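Local coordinates for glutathione S-transferase delta (Bombyx mori, PDB 3VK9), which probably catalyses the conjugation of glutathione to electrophilic compounds, working as a homodimeric delta-class glutathione transferase, at residues I162-A170 / N199-V210; L48-D59 / S63-Y73. All coordinates share one frame; numbering follows the deposited sequence.

Contact 1 (I162-A170 / N199-V210)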
loop_
_atom_site.group_PDB
_atom_site.type_symbol
_atom_site.label_atom_id
_atom_site.label_comp_id
_atom_site.label_asym_id
_atom_site.label_seq_id
_atom_site.Cartn_x
_atom_site.Cartn_y
_atom_site.Cartn_z
ATOM N N ILE A 162 12.694 -2.242 6.337
ATOM C CA ILE A 162 13.728 -3.145 6.783
ATOM C C ILE A 162 13.131 -4.485 7.172
ATOM O O ILE A 162 13.734 -5.515 6.927
ATOM C CB ILE A 162 14.681 -2.557 7.865
ATOM C CG1 ILE A 162 15.978 -3.383 7.890
ATOM C CG2 ILE A 162 14.028 -2.552 9.230
ATOM C CD1 ILE A 162 17.159 -2.679 8.500
ATOM N N ALA A 163 11.913 -4.482 7.718
ATOM C CA ALA A 163 11.250 -5.745 8.017
ATOM C C ALA A 163 11.059 -6.558 6.735
ATOM O O ALA A 163 11.255 -7.780 6.725
ATOM C CB ALA A 163 9.915 -5.522 8.719
ATOM N N SER A 164 10.688 -5.878 5.653
ATOM C CA SER A 164 10.589 -6.535 4.339
ATOM C C SER A 164 11.957 -6.986 3.804
ATOM O O SER A 164 12.182 -8.180 3.583
ATOM C CB SER A 164 9.919 -5.603 3.332
ATOM O OG SER A 164 8.611 -5.283 3.755
ATOM N N VAL A 165 12.865 -6.031 3.611
ATOM C CA VAL A 165 14.206 -6.315 3.072
ATOM C C VAL A 165 14.964 -7.402 3.827
ATOM O O VAL A 165 15.578 -8.280 3.211
ATOM C CB VAL A 165 15.112 -5.056 3.000
ATOM C CG1 VAL A 165 16.519 -5.454 2.561
ATOM C CG2 VAL A 165 14.525 -3.997 2.047
ATOM N N SER A 166 14.924 -7.356 5.157
ATOM C CA SER A 166 15.568 -8.412 5.940
ATOM C C SER A 166 15.023 -9.813 5.598
ATOM O O SER A 166 15.785 -10.779 5.514
ATOM C CB SER A 166 15.501 -8.116 7.454
ATOM O OG SER A 166 14.173 -8.190 7.973
ATOM N N SER A 167 13.713 -9.924 5.378
ATOM C CA SER A 167 13.130 -11.214 5.010
ATOM C C SER A 167 13.816 -11.857 3.789
ATOM O O SER A 167 13.776 -13.075 3.626
ATOM C CB SER A 167 11.627 -11.083 4.750
ATOM O OG SER A 167 11.004 -10.355 5.780
ATOM N N LEU A 168 14.446 -11.042 2.941
ATOM C CA LEU A 168 15.135 -11.553 1.751
ATOM C C LEU A 168 16.330 -12.444 2.100
ATOM O O LEU A 168 16.811 -13.194 1.257
ATOM C CB LEU A 168 15.625 -10.395 0.863
ATOM C CG LEU A 168 14.687 -9.823 -0.202
ATOM C CD1 LEU A 168 13.382 -9.384 0.434
ATOM C CD2 LEU A 168 15.349 -8.649 -0.930
ATOM N N GLU A 169 16.824 -12.340 3.331
ATOM C CA GLU A 169 17.935 -13.184 3.768
ATOM C C GLU A 169 17.536 -14.662 3.812
ATOM O O GLU A 169 18.383 -15.539 3.877
ATOM C CB GLU A 169 18.461 -12.742 5.142
ATOM C CG GLU A 169 19.073 -11.346 5.186
ATOM C CD GLU A 169 19.703 -11.048 6.543
ATOM O OE1 GLU A 169 19.612 -11.915 7.430
ATOM O OE2 GLU A 169 20.289 -9.967 6.731
ATOM N N ALA A 170 16.240 -14.941 3.782
ATOM C CA ALA A 170 15.784 -16.323 3.765
ATOM C C ALA A 170 15.825 -16.911 2.355
ATOM O O ALA A 170 15.626 -18.100 2.177
ATOM C CB ALA A 170 14.389 -16.435 4.354
ATOM N N ASN A 199 12.948 -7.309 15.431
ATOM C CA ASN A 199 13.101 -7.854 14.071
ATOM C C ASN A 199 13.946 -9.117 13.931
ATOM O O ASN A 199 13.535 -10.079 13.271
ATOM C CB ASN A 199 13.638 -6.795 13.084
ATOM C CG ASN A 199 13.465 -7.227 11.628
ATOM O OD1 ASN A 199 12.345 -7.409 11.161
ATOM N ND2 ASN A 199 14.570 -7.412 10.919
ATOM N N GLU A 200 15.139 -9.113 14.520
ATOM C CA GLU A 200 16.080 -10.208 14.269
ATOM C C GLU A 200 15.586 -11.548 14.805
ATOM O O GLU A 200 15.730 -12.574 14.152
ATOM C CB GLU A 200 17.487 -9.899 14.829
ATOM C CG GLU A 200 18.559 -10.822 14.258
ATOM C CD GLU A 200 18.802 -10.617 12.752
ATOM O OE1 GLU A 200 18.674 -9.473 12.247
ATOM O OE2 GLU A 200 19.136 -11.612 12.078
ATOM N N LYS A 201 15.025 -11.531 16.006
ATOM C CA LYS A 201 14.454 -12.730 16.600
ATOM C C LYS A 201 13.411 -13.338 15.652
ATOM O O LYS A 201 13.530 -14.490 15.248
ATOM C CB LYS A 201 13.830 -12.396 17.955
ATOM C CG LYS A 201 13.290 -13.615 18.690
ATOM C CD LYS A 201 12.788 -13.248 20.078
ATOM C CE LYS A 201 12.205 -14.472 20.782
ATOM N NZ LYS A 201 11.705 -14.152 22.147
ATOM N N GLY A 202 12.402 -12.557 15.289
ATOM C CA GLY A 202 11.403 -13.016 14.334
ATOM C C GLY A 202 11.965 -13.445 12.980
ATOM O O GLY A 202 11.525 -14.442 12.408
ATOM N N LEU A 203 12.931 -12.691 12.457
ATOM C CA LEU A 203 13.579 -13.037 11.193
ATOM C C LEU A 203 14.144 -14.450 11.283
ATOM O O LEU A 203 14.064 -15.248 10.333
ATOM C CB LEU A 203 14.696 -12.038 10.870
ATOM C CG LEU A 203 15.493 -12.242 9.575
ATOM C CD1 LEU A 203 14.565 -12.329 8.350
ATOM C CD2 LEU A 203 16.555 -11.165 9.393
ATOM N N GLU A 204 14.702 -14.767 12.447
ATOM C CA GLU A 204 15.275 -16.086 12.663
ATOM C C GLU A 204 14.195 -17.156 12.590
ATOM O O GLU A 204 14.424 -18.216 12.011
ATOM C CB GLU A 204 16.016 -16.154 14.004
ATOM C CG GLU A 204 16.911 -17.374 14.159
ATOM C CD GLU A 204 18.023 -17.427 13.117
ATOM O OE1 GLU A 204 18.473 -16.351 12.661
ATOM O OE2 GLU A 204 18.443 -18.550 12.753
ATOM N N ALA A 205 13.027 -16.877 13.177
ATOM C CA ALA A 205 11.901 -17.813 13.157
ATOM C C ALA A 205 11.428 -18.063 11.723
ATOM O O ALA A 205 11.130 -19.196 11.344
ATOM C CB ALA A 205 10.753 -17.270 13.991
ATOM N N PHE A 206 11.355 -16.986 10.945
ATOM C CA PHE A 206 11.001 -17.034 9.526
ATOM C C PHE A 206 11.981 -17.911 8.733
ATOM O O PHE A 206 11.561 -18.767 7.955
ATOM C CB PHE A 206 10.959 -15.603 8.955
ATOM C CG PHE A 206 10.683 -15.530 7.465
ATOM C CD1 PHE A 206 9.449 -15.895 6.952
ATOM C CD2 PHE A 206 11.649 -15.061 6.592
ATOM C CE1 PHE A 206 9.194 -15.822 5.581
ATOM C CE2 PHE A 206 11.406 -14.985 5.227
ATOM C CZ PHE A 206 10.176 -15.361 4.719
ATOM N N LYS A 207 13.281 -17.700 8.934
ATOM C CA LYS A 207 14.285 -18.559 8.319
ATOM C C LYS A 207 14.048 -20.021 8.705
ATOM O O LYS A 207 14.168 -20.914 7.875
ATOM C CB LYS A 207 15.703 -18.091 8.671
ATOM C CG LYS A 207 16.088 -16.789 7.976
ATOM C CD LYS A 207 17.400 -16.237 8.494
ATOM C CE LYS A 207 17.740 -14.890 7.858
ATOM N NZ LYS A 207 19.065 -14.405 8.359
ATOM N N GLY A 208 13.668 -20.245 9.960
ATOM C CA GLY A 208 13.297 -21.563 10.442
ATOM C C GLY A 208 12.135 -22.182 9.684
ATOM O O GLY A 208 12.208 -23.345 9.268
ATOM N N LEU A 209 11.063 -21.410 9.503
ATOM C CA LEU A 209 9.888 -21.877 8.776
ATOM C C LEU A 209 10.299 -22.195 7.350
ATOM O O LEU A 209 9.950 -23.250 6.823
ATOM C CB LEU A 209 8.787 -20.814 8.771
ATOM C CG LEU A 209 7.305 -21.182 8.553
ATOM C CD1 LEU A 209 6.522 -19.930 8.135
ATOM C CD2 LEU A 209 7.107 -22.284 7.530
ATOM N N VAL A 210 11.047 -21.280 6.732
ATOM C CA VAL A 210 11.522 -21.470 5.357
ATOM C C VAL A 210 12.349 -22.741 5.178
ATOM O O VAL A 210 12.058 -23.546 4.291
ATOM C CB VAL A 210 12.325 -20.249 4.834
ATOM C CG1 VAL A 210 13.006 -20.583 3.508
ATOM C CG2 VAL A 210 11.407 -19.061 4.662
HETATM O O HOH W 1 20.544 -11.030 9.844
#

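Contact 2 (L48-D59 / S63-Y73)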
loop_
_atom_site.group_PDB
_atom_site.type_symbol
_atom_site.label_atom_id
_atom_site.label_comp_id
_atom_site.label_asym_id
_atom_site.label_seq_id
_atom_site.Cartn_x
_atom_site.Cartn_y
_atom_site.Cartn_z
ATOM N N LEU A 48 -12.503 -10.025 14.755
ATOM C CA LEU A 48 -11.529 -8.955 14.902
ATOM C C LEU A 48 -10.984 -8.530 13.540
ATOM O O LEU A 48 -10.770 -7.349 13.275
ATOM C CB LEU A 48 -10.386 -9.415 15.823
ATOM C CG LEU A 48 -10.819 -9.798 17.248
ATOM C CD1 LEU A 48 -9.611 -10.198 18.097
ATOM C CD2 LEU A 48 -11.583 -8.651 17.883
ATOM N N ASN A 49 -10.779 -9.510 12.672
ATOM C CA ASN A 49 -10.160 -9.274 11.386
ATOM C C ASN A 49 -10.690 -10.269 10.361
ATOM O O ASN A 49 -10.205 -11.396 10.285
ATOM C CB ASN A 49 -8.634 -9.413 11.496
ATOM C CG ASN A 49 -7.940 -9.166 10.176
ATOM O OD1 ASN A 49 -8.595 -9.017 9.145
ATOM N ND2 ASN A 49 -6.612 -9.111 10.198
ATOM N N PRO A 50 -11.693 -9.853 9.575
ATOM C CA PRO A 50 -12.287 -10.734 8.566
ATOM C C PRO A 50 -11.304 -11.125 7.459
ATOM O O PRO A 50 -11.554 -12.070 6.723
ATOM C CB PRO A 50 -13.445 -9.893 8.008
ATOM C CG PRO A 50 -13.121 -8.470 8.392
ATOM C CD PRO A 50 -12.404 -8.566 9.686
ATOM N N GLN A 51 -10.195 -10.404 7.342
ATOM C CA GLN A 51 -9.187 -10.758 6.348
ATOM C C GLN A 51 -8.248 -11.825 6.903
ATOM O O GLN A 51 -7.340 -12.284 6.209
ATOM C CB GLN A 51 -8.389 -9.520 5.919
ATOM C CG GLN A 51 -7.616 -9.732 4.629
ATOM C CD GLN A 51 -7.230 -8.433 3.966
ATOM O OE1 GLN A 51 -7.658 -7.353 4.390
ATOM N NE2 GLN A 51 -6.417 -8.527 2.911
ATOM N N HIS A 52 -8.479 -12.210 8.159
ATOM C CA HIS A 52 -7.699 -13.255 8.820
ATOM C C HIS A 52 -6.192 -13.208 8.566
ATOM O O HIS A 52 -5.588 -14.211 8.196
ATOM C CB HIS A 52 -8.265 -14.667 8.550
ATOM C CG HIS A 52 -8.343 -15.057 7.103
ATOM N ND1 HIS A 52 -7.255 -15.527 6.394
ATOM C CD2 HIS A 52 -9.396 -15.124 6.253
ATOM C CE1 HIS A 52 -7.626 -15.832 5.165
ATOM N NE2 HIS A 52 -8.921 -15.592 5.051
ATOM N N THR A 53 -5.601 -12.038 8.792
ATOM C CA THR A 53 -4.158 -11.846 8.669
ATOM C C THR A 53 -3.564 -11.377 9.992
ATOM O O THR A 53 -4.294 -11.048 10.942
ATOM C CB THR A 53 -3.839 -10.763 7.629
ATOM O OG1 THR A 53 -4.477 -9.538 8.013
ATOM C CG2 THR A 53 -4.317 -11.189 6.223
ATOM N N VAL A 54 -2.237 -11.354 10.050
ATOM C CA VAL A 54 -1.529 -10.664 11.123
ATOM C C VAL A 54 -0.633 -9.627 10.480
ATOM O O VAL A 54 -0.226 -9.794 9.332
ATOM C CB VAL A 54 -0.696 -11.619 11.975
ATOM C CG1 VAL A 54 -1.619 -12.527 12.821
ATOM C CG2 VAL A 54 0.208 -12.445 11.102
ATOM N N PRO A 55 -0.331 -8.542 11.210
ATOM C CA PRO A 55 -0.781 -8.321 12.587
ATOM C C PRO A 55 -2.198 -7.772 12.647
ATOM O O PRO A 55 -2.687 -7.212 11.663
ATOM C CB PRO A 55 0.178 -7.239 13.074
ATOM C CG PRO A 55 0.412 -6.407 11.848
ATOM C CD PRO A 55 0.479 -7.413 10.714
ATOM N N THR A 56 -2.848 -7.903 13.799
ATOM C CA THR A 56 -4.079 -7.160 14.035
ATOM C C THR A 56 -3.943 -6.401 15.355
ATOM O O THR A 56 -3.721 -6.999 16.418
ATOM C CB THR A 56 -5.336 -8.080 14.076
ATOM O OG1 THR A 56 -5.380 -8.902 12.902
ATOM C CG2 THR A 56 -6.614 -7.264 14.169
ATOM N N LEU A 57 -4.072 -5.084 15.270
ATOM C CA LEU A 57 -3.989 -4.202 16.424
ATOM C C LEU A 57 -5.418 -3.988 16.947
ATOM O O LEU A 57 -6.301 -3.642 16.173
ATOM C CB LEU A 57 -3.381 -2.873 15.959
ATOM C CG LEU A 57 -2.986 -1.760 16.948
ATOM C CD1 LEU A 57 -4.162 -0.922 17.411
ATOM C CD2 LEU A 57 -2.206 -2.332 18.109
ATOM N N VAL A 58 -5.663 -4.214 18.235
ATOM C CA VAL A 58 -7.003 -3.977 18.783
ATOM C C VAL A 58 -6.946 -2.977 19.924
ATOM O O VAL A 58 -6.366 -3.239 20.985
ATOM C CB VAL A 58 -7.700 -5.267 19.253
ATOM C CG1 VAL A 58 -9.108 -4.957 19.766
ATOM C CG2 VAL A 58 -7.758 -6.266 18.113
ATOM N N ASP A 59 -7.561 -1.823 19.687
ATOM C CA ASP A 59 -7.465 -0.696 20.595
ATOM C C ASP A 59 -8.887 -0.298 20.990
ATOM O O ASP A 59 -9.502 0.559 20.361
ATOM C CB ASP A 59 -6.732 0.455 19.905
ATOM C CG ASP A 59 -6.462 1.615 20.833
ATOM O OD1 ASP A 59 -6.883 1.539 21.997
ATOM O OD2 ASP A 59 -5.842 2.611 20.399
ATOM N N SER A 63 -10.244 -2.098 15.539
ATOM C CA SER A 63 -9.391 -3.150 15.044
ATOM C C SER A 63 -8.820 -2.711 13.692
ATOM O O SER A 63 -9.575 -2.380 12.775
ATOM C CB SER A 63 -10.205 -4.442 14.904
ATOM O OG SER A 63 -9.462 -5.441 14.241
ATOM N N ILE A 64 -7.496 -2.690 13.560
ATOM C CA ILE A 64 -6.885 -2.443 12.248
ATOM C C ILE A 64 -5.725 -3.393 11.991
ATOM O O ILE A 64 -4.953 -3.703 12.902
ATOM C CB ILE A 64 -6.406 -0.995 12.088
ATOM C CG1 ILE A 64 -5.376 -0.648 13.149
ATOM C CG2 ILE A 64 -7.579 -0.019 12.168
ATOM C CD1 ILE A 64 -4.771 0.709 12.934
ATOM N N TRP A 65 -5.597 -3.856 10.751
ATOM C CA TRP A 65 -4.663 -4.938 10.474
ATOM C C TRP A 65 -3.604 -4.720 9.380
ATOM O O TRP A 65 -2.750 -5.580 9.168
ATOM C CB TRP A 65 -5.420 -6.242 10.230
ATOM C CG TRP A 65 -6.457 -6.198 9.137
ATOM C CD1 TRP A 65 -6.268 -6.495 7.813
ATOM C CD2 TRP A 65 -7.851 -5.870 9.281
ATOM N NE1 TRP A 65 -7.451 -6.367 7.130
ATOM C CE2 TRP A 65 -8.436 -5.985 8.003
ATOM C CE3 TRP A 65 -8.651 -5.483 10.359
ATOM C CZ2 TRP A 65 -9.779 -5.730 7.776
ATOM C CZ3 TRP A 65 -9.995 -5.234 10.131
ATOM C CH2 TRP A 65 -10.546 -5.362 8.851
ATOM N N GLU A 66 -3.652 -3.594 8.688
ATOM C CA GLU A 66 -2.582 -3.292 7.754
ATOM C C GLU A 66 -1.420 -2.724 8.568
ATOM O O GLU A 66 -1.552 -1.671 9.189
ATOM C CB GLU A 66 -3.071 -2.304 6.695
ATOM C CG GLU A 66 -4.099 -2.919 5.741
ATOM C CD GLU A 66 -3.444 -3.881 4.728
ATOM O OE1 GLU A 66 -2.210 -3.795 4.534
ATOM O OE2 GLU A 66 -4.154 -4.724 4.140
ATOM N N SER A 67 -0.296 -3.434 8.571
ATOM C CA SER A 67 0.862 -3.044 9.362
ATOM C C SER A 67 1.167 -1.571 9.118
ATOM O O SER A 67 1.467 -0.830 10.043
ATOM C CB SER A 67 2.081 -3.891 8.991
ATOM O OG SER A 67 2.350 -3.773 7.607
ATOM N N ARG A 68 1.071 -1.150 7.864
ATOM C CA ARG A 68 1.466 0.210 7.494
ATOM C C ARG A 68 0.504 1.292 7.965
ATOM O O ARG A 68 0.907 2.437 8.114
ATOM C CB ARG A 68 1.766 0.293 5.990
ATOM C CG ARG A 68 2.968 -0.599 5.629
ATOM C CD ARG A 68 3.085 -0.881 4.142
ATOM N NE ARG A 68 4.080 -1.914 3.869
ATOM C CZ ARG A 68 3.815 -3.219 3.866
ATOM N NH1 ARG A 68 2.580 -3.658 4.129
ATOM N NH2 ARG A 68 4.788 -4.090 3.622
ATOM N N ALA A 69 -0.759 0.928 8.203
ATOM C CA ALA A 69 -1.689 1.814 8.907
ATOM C C ALA A 69 -1.484 1.783 10.435
ATOM O O ALA A 69 -1.714 2.786 11.117
ATOM C CB ALA A 69 -3.140 1.471 8.560
ATOM N N ILE A 70 -1.088 0.626 10.969
ATOM C CA ILE A 70 -0.871 0.493 12.411
ATOM C C ILE A 70 0.324 1.347 12.861
ATOM O O ILE A 70 0.264 2.047 13.887
ATOM C CB ILE A 70 -0.590 -0.976 12.810
ATOM C CG1 ILE A 70 -1.825 -1.856 12.606
ATOM C CG2 ILE A 70 -0.050 -1.044 14.261
ATOM C CD1 ILE A 70 -1.549 -3.397 12.694
ATOM N N ILE A 71 1.421 1.282 12.113
ATOM C CA ILE A 71 2.626 1.990 12.535
ATOM C C ILE A 71 2.434 3.504 12.490
ATOM O O ILE A 71 2.934 4.219 13.357
ATOM C CB ILE A 71 3.909 1.552 11.754
ATOM C CG1 ILE A 71 3.820 1.951 10.277
ATOM C CG2 ILE A 71 4.143 0.043 11.914
ATOM C CD1 ILE A 71 4.911 1.359 9.382
ATOM N N THR A 72 1.712 4.002 11.497
ATOM C CA THR A 72 1.461 5.441 11.471
ATOM C C THR A 72 0.437 5.788 12.554
ATOM O O THR A 72 0.539 6.841 13.182
ATOM C CB THR A 72 1.031 5.955 10.093
ATOM O OG1 THR A 72 -0.210 5.349 9.704
ATOM C CG2 THR A 72 2.112 5.655 9.025
ATOM N N TYR A 73 -0.530 4.896 12.794
ATOM C CA TYR A 73 -1.484 5.099 13.893
ATOM C C TYR A 73 -0.820 5.236 15.280
ATOM O O TYR A 73 -1.202 6.088 16.072
ATOM C CB TYR A 73 -2.500 3.962 13.957
ATOM C CG TYR A 73 -3.407 4.005 15.182
ATOM C CD1 TYR A 73 -4.399 4.984 15.308
ATOM C CD2 TYR A 73 -3.294 3.053 16.204
ATOM C CE1 TYR A 73 -5.258 5.017 16.405
ATOM C CE2 TYR A 73 -4.164 3.084 17.336
ATOM C CZ TYR A 73 -5.134 4.071 17.418
ATOM O OH TYR A 73 -5.999 4.130 18.493
HETATM O O HOH W 2 -6.696 -4.790 4.145
HETATM O O HOH W 3 -2.728 -7.601 7.409
#

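Contact 1 (I162-A170 / N199-V210)
Asn199 meets Ser166 where helices 156-167 and 195-213 face each other in the helical C-terminal domain. Its ND2 donates to Ser166 OG at 3.1 Å, nearly straight at 173° and in the plane of the amide. Ser166 OG stands between its backbone N and carbonyl carbon (chi1 68°), where it also donates to Ile162 O at 2.9 Å. That carbonyl accepts from Ser166 N as well. Asn199 OD1, beside Ala163 CA, accepts from Arg15. Glu200 OE2 takes a hydrogen bond from a water that also donates to Glu169 OE1.

One turn on from Asn199, Leu203 spreads its two methyls over the backbone and CB of Ser166. CD1 is 3.5 Å from Ser166 O, and CD2 rests 3.8 Å from Ser166 CB. Phe206 then brings CE2 close to Ser167 O, which lies near the ring plane at the edge. The same CE2 touches Ala170 CB at 3.4 Å. Lys207 crosses Glu169 obliquely with an extended chain and forms a salt bridge, NZ to OE1, at 2.7 Å. Glu169 OE2 bonds Tyr185. Val210 closes the row, with CG2 at 4.0 Å from Ala170 CB.

The axes of helices 162-167 and 199-210 make 37°. Phe206 and Val210 also pack on helix 89-119, Ile162 and Ser166 touch helix 179-191, and helix 12-24 supplies Arg15 beside Ala163 and Ser167.

Contact 2 (L48-D59 / S63-Y73)
Trp65 packs against Asn49, Pro50 and Gln51 in a type I turn, just past the beta hairpin of strands 56-59 and 62-64. The hairpin belongs to the thioredoxin-like N-terminal domain, and Pro55, behind a cis peptide bond, leads into it. A first torsion of 56° sets Trp65 CG between its backbone N and carbonyl carbon, turning the indole toward the turn.

Trp65 CB lies 3.2 Å from Pro55 O. Trp65 CG has Asn49 ND2 over it at 3.1 Å. The amide stacks on the ring with the planes 25° apart, and Asn49 OD1 sits above the ring centre, over CD2 and CE2. Trp65 CD1 approaches Thr53 OG1 at 3.5 Å. Trp65 NE1 donates to Gln51 OE1 at 2.9 Å; the oxygen lies in the indole plane, yet the N-H meets it from above the Gln51 carbonyl plane. On the six-membered ring, CZ3 approaches Leu48 O, and Trp65 CH2 touches Pro50 CD at 3.8 Å.

Asn49 OD1 accepts from Gln51 N in an Asx turn, and ND2 donates to the hydroxyls of Thr53 and Thr56; the latter also bonds Tyr45. With alanine for Trp65, the Asn49 amide would probably lose its stacking partner and Gln51 OE1 its indole donor. Gln51 NE2 bonds Thr105 of the second subunit.

Ile70 CD1 of helix 67-78 touches Pro55 CG at 3.7 Å and Leu57 CB at 3.8 Å.

Going from the N terminus, contact 2 closes first. It is a short closure: the chain turns at the hairpin and returns as helix 67-78, all within the thioredoxin-like domain. Contact 1 opens later and closes a longer loop that takes in helix 179-191, tying the C-terminal helix 195-213 back to helix 156-167. The two are in series, so neither nests nor crosses the other. Their centres lie about 20 Å apart, but they meet where the domains join: Arg68 packs on Ser164. Arg68 forms a salt bridge with Asp102, and Ser164 a hydrogen bond to it. Arg15 of helix 12-24 adds another tie to contact 1. The second subunit touches contact 2 and not contact 1.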